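Local coordinates for protein NS6 protease (Murine norovirus 1, PDB 4ASH) that is a trypsin-like cysteine protease that probably cuts the norovirus polyprotein into its mature non-structural proteins, at residues A72-Q80 and Y147-I156; V51-K59 and I170-T178. The protein carries 1 engineered substitution. All coordinates share one frame; numbering follows the deposited sequence.

Interaction 1. Residues A72-Q80 and Y147-I156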
# COMPACT_ATOMS: atom_id res chain seq x y z
N ALA A 72 -0.59 -14.34 8.33
CA ALA A 72 -1.01 -12.95 8.55
C ALA A 72 0.16 -12.08 8.96
O ALA A 72 1.03 -12.52 9.72
CB ALA A 72 -2.10 -12.89 9.62
N MET A 73 0.14 -10.84 8.47
CA MET A 73 1.12 -9.80 8.81
C MET A 73 0.41 -8.66 9.50
O MET A 73 -0.81 -8.50 9.36
CB MET A 73 1.75 -9.22 7.54
CG MET A 73 2.90 -10.00 7.00
SD MET A 73 3.40 -9.25 5.43
CE MET A 73 3.95 -7.62 5.93
N VAL A 74 1.17 -7.88 10.26
CA VAL A 74 0.65 -6.69 10.89
C VAL A 74 0.45 -5.58 9.85
O VAL A 74 1.34 -5.31 9.05
CB VAL A 74 1.64 -6.18 11.94
CG1 VAL A 74 1.25 -4.81 12.44
CG2 VAL A 74 1.72 -7.16 13.11
N LEU A 75 -0.73 -4.97 9.87
CA LEU A 75 -0.97 -3.75 9.10
C LEU A 75 -1.01 -2.57 10.08
O LEU A 75 -1.86 -2.52 10.98
CB LEU A 75 -2.30 -3.84 8.34
CG LEU A 75 -2.82 -2.57 7.67
CD1 LEU A 75 -1.86 -2.08 6.60
CD2 LEU A 75 -4.20 -2.82 7.08
N GLU A 76 -0.07 -1.64 9.91
CA GLU A 76 -0.03 -0.42 10.70
C GLU A 76 -0.58 0.77 9.93
O GLU A 76 -0.64 0.75 8.71
CB GLU A 76 1.41 -0.13 11.14
CG GLU A 76 1.83 -0.97 12.35
CD GLU A 76 3.22 -0.62 12.86
OE1 GLU A 76 3.92 0.20 12.22
OE2 GLU A 76 3.62 -1.18 13.90
N ASN A 77 -1.01 1.79 10.65
CA ASN A 77 -1.43 3.04 10.04
C ASN A 77 -0.20 3.93 9.88
O ASN A 77 0.03 4.84 10.70
CB ASN A 77 -2.46 3.75 10.94
CG ASN A 77 -3.06 4.97 10.28
OD1 ASN A 77 -3.25 5.00 9.06
ND2 ASN A 77 -3.37 5.98 11.08
N GLY A 78 0.58 3.69 8.83
CA GLY A 78 1.84 4.38 8.68
C GLY A 78 2.84 3.96 9.74
O GLY A 78 2.67 2.93 10.40
N CYS A 79 3.90 4.74 9.90
CA CYS A 79 4.93 4.42 10.88
C CYS A 79 5.55 5.70 11.41
O CYS A 79 5.18 6.79 10.99
CB CYS A 79 6.01 3.55 10.26
SG CYS A 79 6.93 4.37 8.93
N GLN A 80 6.49 5.55 12.34
CA GLN A 80 7.21 6.70 12.89
C GLN A 80 8.01 7.39 11.79
O GLN A 80 8.62 6.74 10.94
CB GLN A 80 8.14 6.24 14.01
N TYR A 147 8.32 -2.47 6.45
CA TYR A 147 9.60 -2.30 7.15
C TYR A 147 9.76 -3.38 8.20
O TYR A 147 8.78 -4.03 8.59
CB TYR A 147 9.75 -0.90 7.76
CG TYR A 147 8.98 -0.65 9.03
CD1 TYR A 147 7.60 -0.46 9.01
CD2 TYR A 147 9.63 -0.58 10.26
CE1 TYR A 147 6.90 -0.21 10.18
CE2 TYR A 147 8.93 -0.33 11.43
CZ TYR A 147 7.57 -0.15 11.38
OH TYR A 147 6.87 0.10 12.55
N LYS A 148 11.00 -3.60 8.63
CA LYS A 148 11.24 -4.56 9.69
C LYS A 148 11.14 -3.86 11.04
O LYS A 148 11.99 -3.04 11.39
CB LYS A 148 12.61 -5.23 9.53
CG LYS A 148 12.83 -6.39 10.49
CD LYS A 148 14.23 -6.95 10.39
CE LYS A 148 14.50 -7.54 9.02
NZ LYS A 148 15.87 -8.12 8.91
N LYS A 149 10.07 -4.16 11.76
CA LYS A 149 9.85 -3.56 13.07
C LYS A 149 10.39 -4.52 14.11
O LYS A 149 9.89 -5.65 14.25
CB LYS A 149 8.37 -3.30 13.32
CG LYS A 149 8.10 -2.40 14.53
CD LYS A 149 6.61 -2.17 14.74
CE LYS A 149 6.35 -1.20 15.87
NZ LYS A 149 4.90 -1.06 16.19
N GLY A 150 11.41 -4.09 14.84
CA GLY A 150 12.11 -4.97 15.75
C GLY A 150 12.68 -6.14 14.99
O GLY A 150 13.75 -6.03 14.38
N ASN A 151 11.97 -7.26 15.00
CA ASN A 151 12.42 -8.47 14.32
C ASN A 151 11.34 -9.10 13.45
O ASN A 151 11.36 -10.30 13.19
CB ASN A 151 12.96 -9.49 15.32
N THR A 152 10.40 -8.28 12.99
CA THR A 152 9.32 -8.76 12.12
C THR A 152 8.97 -7.73 11.05
O THR A 152 9.14 -6.53 11.25
CB THR A 152 8.06 -9.09 12.94
OG1 THR A 152 7.09 -9.73 12.10
CG2 THR A 152 7.46 -7.83 13.54
N TRP A 153 8.48 -8.20 9.90
CA TRP A 153 8.09 -7.31 8.81
C TRP A 153 6.61 -6.91 8.89
O TRP A 153 5.73 -7.76 9.05
CB TRP A 153 8.41 -7.94 7.46
CG TRP A 153 9.88 -8.01 7.20
CD1 TRP A 153 10.73 -9.01 7.59
CD2 TRP A 153 10.68 -7.05 6.51
NE1 TRP A 153 12.01 -8.72 7.18
CE2 TRP A 153 12.01 -7.52 6.51
CE3 TRP A 153 10.40 -5.83 5.89
CZ2 TRP A 153 13.05 -6.82 5.92
CZ3 TRP A 153 11.44 -5.13 5.29
CH2 TRP A 153 12.75 -5.63 5.31
N VAL A 154 6.36 -5.61 8.79
CA VAL A 154 5.00 -5.09 8.91
C VAL A 154 4.71 -4.23 7.69
O VAL A 154 5.63 -3.70 7.07
CB VAL A 154 4.79 -4.29 10.21
CG1 VAL A 154 5.30 -5.08 11.40
CG2 VAL A 154 5.49 -2.98 10.13
N VAL A 155 3.44 -4.13 7.31
CA VAL A 155 3.08 -3.31 6.16
C VAL A 155 2.42 -2.03 6.67
O VAL A 155 1.65 -2.06 7.64
CB VAL A 155 2.24 -4.09 5.11
CG1 VAL A 155 1.00 -4.73 5.71
CG2 VAL A 155 1.86 -3.20 3.94
N ILE A 156 2.77 -0.91 6.06
CA ILE A 156 2.31 0.38 6.58
C ILE A 156 1.39 1.17 5.67
O ILE A 156 0.79 2.18 6.08
CB ILE A 156 3.49 1.27 7.00
CG1 ILE A 156 4.33 1.67 5.78
CG2 ILE A 156 4.32 0.57 8.06
CD1 ILE A 156 5.37 2.75 6.10
O HOH W 1 3.95 -8.74 10.80
O HOH W 2 7.35 2.94 13.47

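Interaction 2. Residues V51-K59 and I170-T178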
# COMPACT_ATOMS: atom_id res chain seq x y z
N VAL A 51 -15.75 -4.57 1.51
CA VAL A 51 -14.74 -3.61 1.08
C VAL A 51 -14.86 -2.37 1.93
O VAL A 51 -15.97 -1.89 2.20
CB VAL A 51 -14.92 -3.23 -0.40
CG1 VAL A 51 -13.81 -2.29 -0.82
CG2 VAL A 51 -14.93 -4.47 -1.28
N THR A 52 -13.73 -1.89 2.41
CA THR A 52 -13.73 -0.62 3.12
C THR A 52 -12.74 0.31 2.44
O THR A 52 -11.68 -0.11 1.98
CB THR A 52 -13.41 -0.76 4.63
OG1 THR A 52 -12.01 -0.97 4.82
CG2 THR A 52 -14.19 -1.92 5.24
N SER A 53 -13.10 1.58 2.36
CA SER A 53 -12.21 2.57 1.79
C SER A 53 -12.01 3.73 2.76
O SER A 53 -12.88 4.06 3.57
CB SER A 53 -12.74 3.09 0.45
OG SER A 53 -14.04 3.61 0.58
N SER A 54 -10.84 4.34 2.65
CA SER A 54 -10.50 5.51 3.44
C SER A 54 -9.52 6.32 2.60
O SER A 54 -8.39 5.88 2.37
CB SER A 54 -9.83 5.06 4.73
OG SER A 54 -9.47 6.17 5.51
N GLY A 55 -9.95 7.47 2.12
CA GLY A 55 -9.13 8.23 1.17
C GLY A 55 -8.83 7.36 -0.04
O GLY A 55 -9.75 6.88 -0.70
N ASP A 56 -7.55 7.14 -0.34
CA ASP A 56 -7.16 6.30 -1.47
C ASP A 56 -6.68 4.91 -1.03
O ASP A 56 -6.02 4.20 -1.80
CB ASP A 56 -6.08 6.98 -2.33
CG ASP A 56 -5.99 6.39 -3.74
OD1 ASP A 56 -7.04 6.04 -4.31
OD2 ASP A 56 -4.88 6.28 -4.28
N PHE A 57 -7.00 4.54 0.20
CA PHE A 57 -6.68 3.21 0.71
C PHE A 57 -7.91 2.31 0.62
O PHE A 57 -8.98 2.67 1.11
CB PHE A 57 -6.22 3.31 2.16
CG PHE A 57 -5.64 2.04 2.71
CD1 PHE A 57 -6.45 1.08 3.29
CD2 PHE A 57 -4.27 1.81 2.65
CE1 PHE A 57 -5.91 -0.09 3.81
CE2 PHE A 57 -3.72 0.64 3.15
CZ PHE A 57 -4.54 -0.30 3.73
N LEU A 58 -7.76 1.12 0.04
CA LEU A 58 -8.89 0.21 -0.10
C LEU A 58 -8.55 -1.17 0.47
O LEU A 58 -7.49 -1.73 0.17
CB LEU A 58 -9.26 0.11 -1.58
CG LEU A 58 -10.57 -0.58 -1.94
CD1 LEU A 58 -11.74 0.19 -1.35
CD2 LEU A 58 -10.69 -0.66 -3.46
N LYS A 59 -9.44 -1.72 1.29
CA LYS A 59 -9.21 -3.02 1.90
C LYS A 59 -10.37 -3.96 1.62
O LYS A 59 -11.53 -3.60 1.84
CB LYS A 59 -9.00 -2.87 3.42
CG LYS A 59 -8.84 -4.20 4.17
CD LYS A 59 -8.27 -3.97 5.56
CE LYS A 59 -9.23 -3.17 6.45
NZ LYS A 59 -10.50 -3.91 6.71
N ILE A 170 4.16 9.12 -2.01
CA ILE A 170 3.09 9.11 -1.01
C ILE A 170 2.54 7.70 -0.88
O ILE A 170 2.20 7.07 -1.89
CB ILE A 170 1.90 10.02 -1.42
CG1 ILE A 170 2.38 11.43 -1.79
CG2 ILE A 170 0.81 10.03 -0.32
CD1 ILE A 170 3.05 12.20 -0.65
N ALA A 171 2.46 7.21 0.35
CA ALA A 171 1.77 5.97 0.64
C ALA A 171 0.43 6.33 1.27
O ALA A 171 0.38 7.13 2.20
CB ALA A 171 2.59 5.12 1.58
N ALA A 172 -0.65 5.75 0.76
CA ALA A 172 -1.93 5.89 1.42
C ALA A 172 -1.95 4.94 2.61
O ALA A 172 -1.44 3.83 2.52
CB ALA A 172 -3.07 5.59 0.46
N THR A 173 -2.49 5.41 3.73
CA THR A 173 -2.63 4.58 4.92
C THR A 173 -4.10 4.37 5.25
O THR A 173 -4.97 5.04 4.71
CB THR A 173 -1.90 5.22 6.12
OG1 THR A 173 -2.46 6.51 6.37
CG2 THR A 173 -0.42 5.37 5.81
N HIS A 174 -4.38 3.44 6.16
CA HIS A 174 -5.75 2.99 6.36
C HIS A 174 -6.63 3.85 7.28
O HIS A 174 -7.86 3.81 7.18
CB HIS A 174 -5.78 1.53 6.83
CG HIS A 174 -5.44 1.36 8.28
ND1 HIS A 174 -6.33 1.65 9.30
CD2 HIS A 174 -4.32 0.89 8.88
CE1 HIS A 174 -5.76 1.39 10.46
NE2 HIS A 174 -4.54 0.92 10.24
N GLY A 175 -6.00 4.61 8.15
CA GLY A 175 -6.75 5.34 9.17
C GLY A 175 -6.88 6.83 8.91
O GLY A 175 -6.24 7.38 8.00
N GLU A 176 -7.74 7.46 9.69
CA GLU A 176 -7.76 8.91 9.76
C GLU A 176 -7.15 9.32 11.08
O GLU A 176 -7.35 8.66 12.11
CB GLU A 176 -9.19 9.46 9.62
CG GLU A 176 -9.70 9.40 8.21
CD GLU A 176 -10.90 10.29 7.97
OE1 GLU A 176 -10.72 11.52 7.85
OE2 GLU A 176 -12.03 9.75 7.90
N PRO A 177 -6.40 10.43 11.06
CA PRO A 177 -5.48 10.91 12.10
C PRO A 177 -6.16 11.34 13.38
O PRO A 177 -7.22 11.98 13.33
CB PRO A 177 -4.83 12.14 11.44
CG PRO A 177 -5.84 12.59 10.44
CD PRO A 177 -6.41 11.32 9.89
N THR A 178 -5.56 10.97 14.50
CA THR A 178 -5.92 11.50 15.81
C THR A 178 -4.74 12.32 16.33
O THR A 178 -4.70 13.55 16.18
CB THR A 178 -6.26 10.38 16.82
OG1 THR A 178 -5.40 9.26 16.60
CG2 THR A 178 -7.71 9.95 16.67
O HOH W 3 -7.00 6.68 5.31
O HOH W 4 -10.20 4.32 8.15
O HOH W 5 -11.93 7.88 6.05

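Interaction 1. Residues A72-Q80 and Y147-I156
E76 reaches across to V155 with its backbone and to Y147 and K149 with its side chain, and these links tie 72-80 to the hairpin formed by 147-156. E76 CB stands 4.0 Å from V155 O. With CG anti to the carbonyl carbon (chi1 -80°) and the chain extended beyond it, the carboxylate is carried out to the hairpin's other strand. E76 OE1 accepts from Y147 OH at 3.0 Å, lying at the edge of the tyrosine ring, while E76 OE2 forms a salt bridge with K149 NZ at 2.6 Å. Each oxygen is met on its syn side, somewhat out of the carboxylate plane, so the two donors together restrict rotation of the group. Y147 OH is also joined through a water to Q80 N.

The backbones pair in parallel: V155 N donates to V74 O (3.0 Å) and E76 N to V155 O (2.9 Å). Farther along, G78 N bonds to a lone pair of I156 O, in the carbonyl plane. Side-chain packing flanks this ladder. The M73 chain, bent at chi3 (64°), lays its CE methyl beside W153 O and 4.0 Å from V155 CB, and C79 SG touches I156 CD1 at 3.6 Å while standing above the Y147 ring face at a distance.

Strand 74-75 belongs to the connection between the two sheets of this trypsin-like fold, and it adds a short parallel strand beside 152-162. M73 and V155 both also pack on F20 of strand 17-21, and C79 and I156 on M103 of strand 96-111.

Interaction 2. Residues V51-K59 and I170-T178
A type II' turn from S54 to F57 reverses the chain between strands 49-54 and 57-62 and meets the backbone leaving strand 168-172, with the CA atoms of F57 and A172 5.5 Å apart and no clear direct hydrogen bond across. F57 makes the largest single contribution to the packing. Because its CG lies anti to the backbone N (chi1 -170°), the ring extends alongside 172-174. H174 CB covers one face, offset toward the rim, in a CH-pi contact 3.7 Å from the F57 centroid and 23° off the normal. A172 O sits instead at the ring edge, 3.5 Å from F57 CD2, and T173 O approaches F57 CB at 3.3 Å. The methyl of A172 rests against the backbone of D56, its CB 4.0 Å from D56 C.

At S54, whose side chain points toward 170-178 as that of F57 does, water fills in for direct bonds. S54 OG hydrogen-bonds to a water that also reaches T173 O and G175 O, and a second water bridges it (3.0 Å from S54 OG) to E176 OE2.

The D56 carboxylate turns to another partner, the ring nitrogen ND1 of H32, an arrangement consistent with the acid-histidine pair of chymotrypsin-like proteases. The contact joins the five-stranded antiparallel sheet, through strands 49-54 and 57-62, to the mixed sheet that holds strand 168-172: F57 also packs on I28 of strand 26-30 and V158 of strand 152-162, while A172 lies on V116 of strand 114-123 and V160 of strand 152-162.

Both interactions reach the same mixed sheet, in which strands 152-162 and 168-172 are neighbours, and both are partly buried. Interaction 1 fastens the connecting segment 72-80 through direct backbone bonds and a charged pair, with the larger interface. Interaction 2 instead brings the turn of the five-stranded sheet against the segment that follows strand 168-172, relying on aromatic packing inside and water bridges outside. Along the chain, interaction 1 is nested within the loop that interaction 2 closes. They meet directly where N77 OD1 accepts a probable hydrogen bond from G175 N, and I156 O packs against the CG2 methyl of T173.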